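Local coordinates for mannosylglycerate hydrolase MGH1-like glycoside hydrolase domain-containing protein (Thermus thermophilus HB8, PDB 4WVA), which hydrolyses mannosylglycerate, a solute made by thermophiles under osmotic stress, to mannose and glycerate, and probably splits glucosylglycerate in the same way, at residues Y30-D35 against L69-F74; S99-P104 against P159-M164. One frame throughout, in Å; residues are numbered along the deposited sequence.

Contact 1 (Y30-D35 against L69-F74)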
loop_
_atom_site.group_PDB
_atom_site.type_symbol
_atom_site.label_atom_id
_atom_site.label_comp_id
_atom_site.label_asym_id
_atom_site.label_seq_id
_atom_site.Cartn_x
_atom_site.Cartn_y
_atom_site.Cartn_z
ATOM N N TYR A 30 39.889 -7.689 1.653
ATOM C CA TYR A 30 39.332 -7.468 2.968
ATOM C C TYR A 30 37.888 -7.941 2.909
ATOM O O TYR A 30 37.469 -8.557 1.902
ATOM C CB TYR A 30 39.361 -5.973 3.361
ATOM C CG TYR A 30 40.723 -5.322 3.375
ATOM C CD1 TYR A 30 41.657 -5.680 4.341
ATOM C CD2 TYR A 30 41.061 -4.328 2.458
ATOM C CE1 TYR A 30 42.906 -5.075 4.379
ATOM C CE2 TYR A 30 42.318 -3.721 2.497
ATOM C CZ TYR A 30 43.227 -4.116 3.464
ATOM O OH TYR A 30 44.492 -3.526 3.539
ATOM N N GLN A 31 37.140 -7.703 3.979
ATOM C CA GLN A 31 35.702 -8.011 4.001
ATOM C C GLN A 31 34.851 -6.775 3.685
ATOM O O GLN A 31 34.985 -5.735 4.332
ATOM C CB GLN A 31 35.292 -8.592 5.352
ATOM C CG GLN A 31 33.803 -8.916 5.470
ATOM C CD GLN A 31 33.403 -9.775 6.657
ATOM O OE1 GLN A 31 32.451 -10.583 6.566
ATOM N NE2 GLN A 31 34.062 -9.591 7.783
ATOM N N TRP A 32 33.966 -6.914 2.697
ATOM C CA TRP A 32 33.028 -5.847 2.327
ATOM C C TRP A 32 31.604 -6.212 2.780
ATOM O O TRP A 32 31.225 -7.373 2.783
ATOM C CB TRP A 32 33.019 -5.654 0.808
ATOM C CG TRP A 32 33.882 -4.550 0.301
ATOM C CD1 TRP A 32 33.461 -3.323 -0.109
ATOM C CD2 TRP A 32 35.306 -4.550 0.133
ATOM N NE1 TRP A 32 34.506 -2.571 -0.540
ATOM C CE2 TRP A 32 35.658 -3.294 -0.403
ATOM C CE3 TRP A 32 36.315 -5.481 0.389
ATOM C CZ2 TRP A 32 36.967 -2.943 -0.675
ATOM C CZ3 TRP A 32 37.630 -5.127 0.100
ATOM C CH2 TRP A 32 37.939 -3.878 -0.412
ATOM N N LEU A 33 30.837 -5.197 3.155
ATOM C CA LEU A 33 29.511 -5.351 3.750
ATOM C C LEU A 33 28.506 -5.986 2.793
ATOM O O LEU A 33 28.019 -7.102 3.067
ATOM C CB LEU A 33 29.015 -3.986 4.236
ATOM C CG LEU A 33 27.781 -3.894 5.137
ATOM C CD1 LEU A 33 27.658 -2.450 5.627
ATOM C CD2 LEU A 33 26.502 -4.356 4.448
ATOM N N TRP A 34 28.126 -5.317 1.704
ATOM C CA TRP A 34 27.055 -5.942 0.900
ATOM C C TRP A 34 27.563 -7.181 0.163
ATOM O O TRP A 34 26.807 -8.130 0.003
ATOM C CB TRP A 34 26.201 -4.983 0.022
ATOM C CG TRP A 34 26.776 -4.441 -1.254
ATOM C CD1 TRP A 34 28.100 -4.210 -1.578
ATOM C CD2 TRP A 34 26.006 -3.968 -2.376
ATOM N NE1 TRP A 34 28.176 -3.646 -2.829
ATOM C CE2 TRP A 34 26.904 -3.500 -3.335
ATOM C CE3 TRP A 34 24.621 -3.902 -2.647
ATOM C CZ2 TRP A 34 26.477 -2.982 -4.560
ATOM C CZ3 TRP A 34 24.199 -3.388 -3.863
ATOM C CH2 TRP A 34 25.120 -2.932 -4.798
ATOM N N ASP A 35 28.863 -7.238 -0.143
ATOM C CA ASP A 35 29.416 -8.438 -0.750
ATOM C C ASP A 35 29.207 -9.631 0.159
ATOM O O ASP A 35 28.784 -10.689 -0.297
ATOM C CB ASP A 35 30.914 -8.297 -1.051
ATOM C CG ASP A 35 31.221 -7.210 -2.046
ATOM O OD1 ASP A 35 30.936 -6.018 -1.746
ATOM O OD2 ASP A 35 31.779 -7.531 -3.116
ATOM N N LEU A 69 27.524 -0.171 10.844
ATOM C CA LEU A 69 28.226 -1.257 10.168
ATOM C C LEU A 69 28.985 -0.650 8.997
ATOM O O LEU A 69 28.384 -0.066 8.105
ATOM C CB LEU A 69 27.237 -2.319 9.700
ATOM C CG LEU A 69 27.855 -3.660 9.297
ATOM C CD1 LEU A 69 28.467 -4.375 10.479
ATOM C CD2 LEU A 69 26.785 -4.531 8.668
ATOM N N PRO A 70 30.317 -0.759 8.992
ATOM C CA PRO A 70 31.139 -0.100 7.982
ATOM C C PRO A 70 31.208 -0.913 6.700
ATOM O O PRO A 70 31.003 -2.124 6.757
ATOM C CB PRO A 70 32.515 -0.076 8.637
ATOM C CG PRO A 70 32.535 -1.315 9.437
ATOM C CD PRO A 70 31.131 -1.548 9.923
ATOM N N HIS A 71 31.514 -0.284 5.571
ATOM C CA HIS A 71 31.537 -1.030 4.304
ATOM C C HIS A 71 32.760 -1.925 4.151
ATOM O O HIS A 71 32.686 -2.918 3.451
ATOM C CB HIS A 71 31.321 -0.130 3.094
ATOM C CG HIS A 71 32.552 0.492 2.525
ATOM N ND1 HIS A 71 33.419 1.276 3.260
ATOM C CD2 HIS A 71 32.993 0.539 1.247
ATOM C CE1 HIS A 71 34.359 1.750 2.459
ATOM N NE2 HIS A 71 34.122 1.314 1.232
ATOM N N ILE A 72 33.846 -1.630 4.871
ATOM C CA ILE A 72 35.021 -2.504 4.855
ATOM C C ILE A 72 35.505 -2.783 6.271
ATOM O O ILE A 72 35.596 -1.859 7.081
ATOM C CB ILE A 72 36.208 -1.924 4.031
ATOM C CG1 ILE A 72 35.795 -1.547 2.608
ATOM C CG2 ILE A 72 37.337 -2.957 3.944
ATOM C CD1 ILE A 72 36.853 -0.759 1.848
ATOM N N VAL A 73 35.788 -4.059 6.550
ATOM C CA VAL A 73 36.517 -4.490 7.728
ATOM C C VAL A 73 37.921 -4.881 7.257
ATOM O O VAL A 73 38.090 -5.834 6.470
ATOM C CB VAL A 73 35.862 -5.686 8.442
ATOM C CG1 VAL A 73 36.594 -6.012 9.728
ATOM C CG2 VAL A 73 34.404 -5.393 8.753
ATOM N N PHE A 74 38.916 -4.141 7.736
ATOM C CA PHE A 74 40.304 -4.308 7.267
ATOM C C PHE A 74 41.037 -5.431 8.029
ATOM O O PHE A 74 42.076 -5.205 8.692
ATOM C CB PHE A 74 41.075 -2.980 7.366
ATOM C CG PHE A 74 40.560 -1.889 6.454
ATOM C CD1 PHE A 74 40.631 -2.029 5.079
ATOM C CD2 PHE A 74 40.021 -0.702 6.963
ATOM C CE1 PHE A 74 40.190 -1.024 4.228
ATOM C CE2 PHE A 74 39.574 0.299 6.114
ATOM C CZ PHE A 74 39.658 0.142 4.743
#
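The carbonyl oxygen Gln-31 O is the most squarely held polar atom here, gripped by one N-H and one weaker C-H. Val-73 N donates to Gln-31 O at 2.9 Å, nearly straight (164°) and in the carbonyl plane, and Ile-72 CA adds a CA-H...O contact. The return bond, Gln-31 N to Val-73 O, is longer at 3.3 Å, and the two together make an antiparallel hydrogen-bonded pair. The neighbouring pair, Trp-32 with Ile-72, is non-hydrogen-bonded, and its side chains run side by side on the face opposite those of Gln-31 and Val-73.

Ile-72 touches several aromatic residues. With chi1 at -54°, CG1 lies beside the backbone N and rests over one face of Trp-32, 3.7 Å from the centroid of the five-membered ring, a CH-pi contact. The same CG1 sits over the centre of the His-71 imidazole, whose ND1 is hydrogen-bonded to Ser-99 OG. Beyond it, Ile-72 CD1 packs 3.3 Å from Trp-32 CZ2, while the CG2 branch touches Tyr-30 CB at 3.7 Å and leans over the rim of the Phe-74 ring. Phe-74 in turn pushes its CD1 edge over the centre of the Tyr-30 ring, a T-shaped pair with planes at 88°.

Past the ladder, Leu-33 N donates to His-71 O at 2.9 Å, coming from above the carbonyl plane. Leu-33, with CG anti to its backbone N, buries that carbon 3.7 Å from Leu-69 CD2. Trp-32 occupies the N-cap position of helix 33-43, so an edge strand of the three-stranded antiparallel sheet passes directly into that helix. Trp-32 to Asp-35 on this junction probably bind substrate, and a Tris molecule lies beside Trp-32, as befits the sugar pocket of an (alpha/alpha)6-barrel hydrolase.

Contact 2 (S99-P104 against P159-M164)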
loop_
_atom_site.group_PDB
_atom_site.type_symbol
_atom_site.label_atom_id
_atom_site.label_comp_id
_atom_site.label_asym_id
_atom_site.label_seq_id
_atom_site.Cartn_x
_atom_site.Cartn_y
_atom_site.Cartn_z
ATOM N N SER A 99 36.445 0.909 7.742
ATOM C CA SER A 99 36.152 2.174 7.066
ATOM C C SER A 99 35.210 2.986 7.961
ATOM O O SER A 99 34.739 2.512 8.985
ATOM C CB SER A 99 35.491 1.926 5.720
ATOM O OG SER A 99 34.227 1.304 5.922
ATOM N N GLY A 100 34.911 4.204 7.544
ATOM C CA GLY A 100 34.079 5.117 8.303
ATOM C C GLY A 100 32.812 5.516 7.572
ATOM O O GLY A 100 32.196 6.543 7.902
ATOM N N ILE A 101 32.424 4.690 6.597
ATOM C CA ILE A 101 31.172 4.858 5.850
ATOM C C ILE A 101 30.494 3.489 5.763
ATOM O O ILE A 101 31.086 2.480 6.126
ATOM C CB ILE A 101 31.406 5.411 4.436
ATOM C CG1 ILE A 101 32.375 4.512 3.639
ATOM C CG2 ILE A 101 31.915 6.852 4.492
ATOM C CD1 ILE A 101 32.497 4.850 2.171
ATOM N N THR A 102 29.250 3.460 5.277
ATOM C CA THR A 102 28.474 2.225 5.234
ATOM C C THR A 102 28.201 1.764 3.790
ATOM O O THR A 102 28.860 2.212 2.853
ATOM C CB THR A 102 27.197 2.376 6.094
ATOM O OG1 THR A 102 26.591 1.095 6.331
ATOM C CG2 THR A 102 26.197 3.350 5.502
ATOM N N GLN A 103 27.269 0.822 3.628
ATOM C CA GLN A 103 26.941 0.278 2.295
ATOM C C GLN A 103 25.502 -0.227 2.344
ATOM O O GLN A 103 24.911 -0.283 3.411
ATOM C CB GLN A 103 27.886 -0.863 1.903
ATOM C CG GLN A 103 28.810 -0.520 0.743
ATOM C CD GLN A 103 29.597 -1.721 0.226
ATOM O OE1 GLN A 103 29.567 -2.827 0.805
ATOM N NE2 GLN A 103 30.303 -1.514 -0.863
ATOM N N PRO A 104 24.938 -0.614 1.186
ATOM C CA PRO A 104 23.513 -0.958 1.229
ATOM C C PRO A 104 23.202 -2.124 2.177
ATOM O O PRO A 104 23.856 -3.175 2.113
ATOM C CB PRO A 104 23.204 -1.324 -0.231
ATOM C CG PRO A 104 24.213 -0.539 -1.011
ATOM C CD PRO A 104 25.455 -0.638 -0.190
ATOM N N PRO A 159 29.632 8.416 -2.502
ATOM C CA PRO A 159 29.170 7.500 -3.561
ATOM C C PRO A 159 29.508 6.020 -3.277
ATOM O O PRO A 159 28.778 5.118 -3.715
ATOM C CB PRO A 159 29.882 8.014 -4.818
ATOM C CG PRO A 159 31.013 8.856 -4.311
ATOM C CD PRO A 159 30.497 9.479 -3.055
ATOM N N TRP A 160 30.597 5.759 -2.558
ATOM C CA TRP A 160 30.951 4.388 -2.153
ATOM C C TRP A 160 29.825 3.706 -1.380
ATOM O O TRP A 160 29.683 2.479 -1.455
ATOM C CB TRP A 160 32.241 4.333 -1.311
ATOM C CG TRP A 160 33.522 4.384 -2.129
ATOM C CD1 TRP A 160 33.687 3.913 -3.382
ATOM C CD2 TRP A 160 34.816 4.865 -1.709
ATOM N NE1 TRP A 160 34.994 4.088 -3.796
ATOM C CE2 TRP A 160 35.700 4.684 -2.789
ATOM C CE3 TRP A 160 35.300 5.455 -0.533
ATOM C CZ2 TRP A 160 37.046 5.063 -2.730
ATOM C CZ3 TRP A 160 36.633 5.848 -0.485
ATOM C CH2 TRP A 160 37.485 5.640 -1.570
ATOM N N GLU A 161 29.031 4.487 -0.641
ATOM C CA GLU A 161 27.976 3.906 0.187
ATOM C C GLU A 161 26.805 3.330 -0.611
ATOM O O GLU A 161 26.065 2.482 -0.091
ATOM C CB GLU A 161 27.450 4.914 1.191
ATOM C CG GLU A 161 28.507 5.420 2.144
ATOM C CD GLU A 161 27.934 6.280 3.235
ATOM O OE1 GLU A 161 28.191 5.992 4.416
ATOM O OE2 GLU A 161 27.195 7.228 2.900
ATOM N N SER A 162 26.660 3.763 -1.855
ATOM C CA SER A 162 25.699 3.168 -2.790
ATOM C C SER A 162 26.105 1.776 -3.242
ATOM O O SER A 162 25.282 1.036 -3.763
ATOM C CB SER A 162 25.523 4.046 -4.022
ATOM O OG SER A 162 26.673 3.994 -4.869
ATOM N N GLY A 163 27.386 1.429 -3.073
ATOM C CA GLY A 163 27.930 0.227 -3.687
ATOM C C GLY A 163 28.135 0.340 -5.188
ATOM O O GLY A 163 28.683 -0.581 -5.806
ATOM N N MET A 164 27.745 1.475 -5.766
ATOM C CA MET A 164 27.737 1.698 -7.205
ATOM C C MET A 164 28.592 2.932 -7.482
ATOM O O MET A 164 28.133 4.003 -7.900
ATOM C CB MET A 164 26.311 1.849 -7.718
ATOM C CG MET A 164 25.448 0.668 -7.349
ATOM S SD MET A 164 23.792 0.822 -8.036
ATOM C CE MET A 164 22.975 -0.634 -7.380
HETATM O O HOH W 1 31.364 0.721 -2.712
#
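A buried carboxylate that bonds through its anti lone pair is the oddity of this contact. Glu-161 OE1 turns the lone pair facing away from its sister oxygen to Thr-102 N, at 2.9 Å and almost perfectly straight (174°). OE1 also forms a salt bridge with Arg-146, and OE2 accepts from Val-157 N, so Glu-161 probably stays ionised despite its burial. Its extended chain crosses that of Thr-102 at about a right angle, and Glu-161 CA gives a CA-H...O contact of 3.3 Å to Thr-102 O, a buried oxygen with no hydrogen-bond partner in the model.

Ile-101 takes the crowded first torsion, CG1 between backbone N and carbonyl carbon (chi1 56°), which brings CD1 to the edge of the Trp-160 indole and 3.5 Å from Trp-160 CB. Further along, a water bridges the chains: it accepts from Gln-103 NE2 and donates to Trp-160 O at 2.7 Å. Because Gln-103 OE1 accepts from Trp-34 N, both ends of this amide are engaged, which fixes its rotation. The Pro-104 ring lies against the turn, with CD 3.2 Å from Glu-161 O and CG 3.3 Å from Ser-162 O.

Ser-162 OG donates to Pro-159 O and accepts from Met-164 N at 2.9 Å, the second bond making an ST turn with Gly-163, at positive phi, as its middle residue. Gly-163 O is hydrogen-bonded to the bound Tris, Gln-103 and Gly-163 probably bind substrate, and Asp-165, the likely proton donor, follows directly after Met-164: two loops of the barrel meeting at a glycosidase active site.

In the fold
The two contacts lie in series along the chain, contact 1 closing before contact 2 opens, yet their centres are only 9 Å apart. Strand 72-74 is paired on its other side with strand 97-98, whose chain runs on into 99-104, so the small antiparallel sheet leads from one contact to the other. Leu-69 O meets Thr-102 OG1 at 2.8 Å, and His-71 CB packs against Thr-102 O, joining the two directly. Helix 33-43 touches both loops of contact 2. Together they bring probable substrate-binding residues from distant parts of the sequence around one pocket, occupied here by Tris, within the (alpha/alpha)6-barrel.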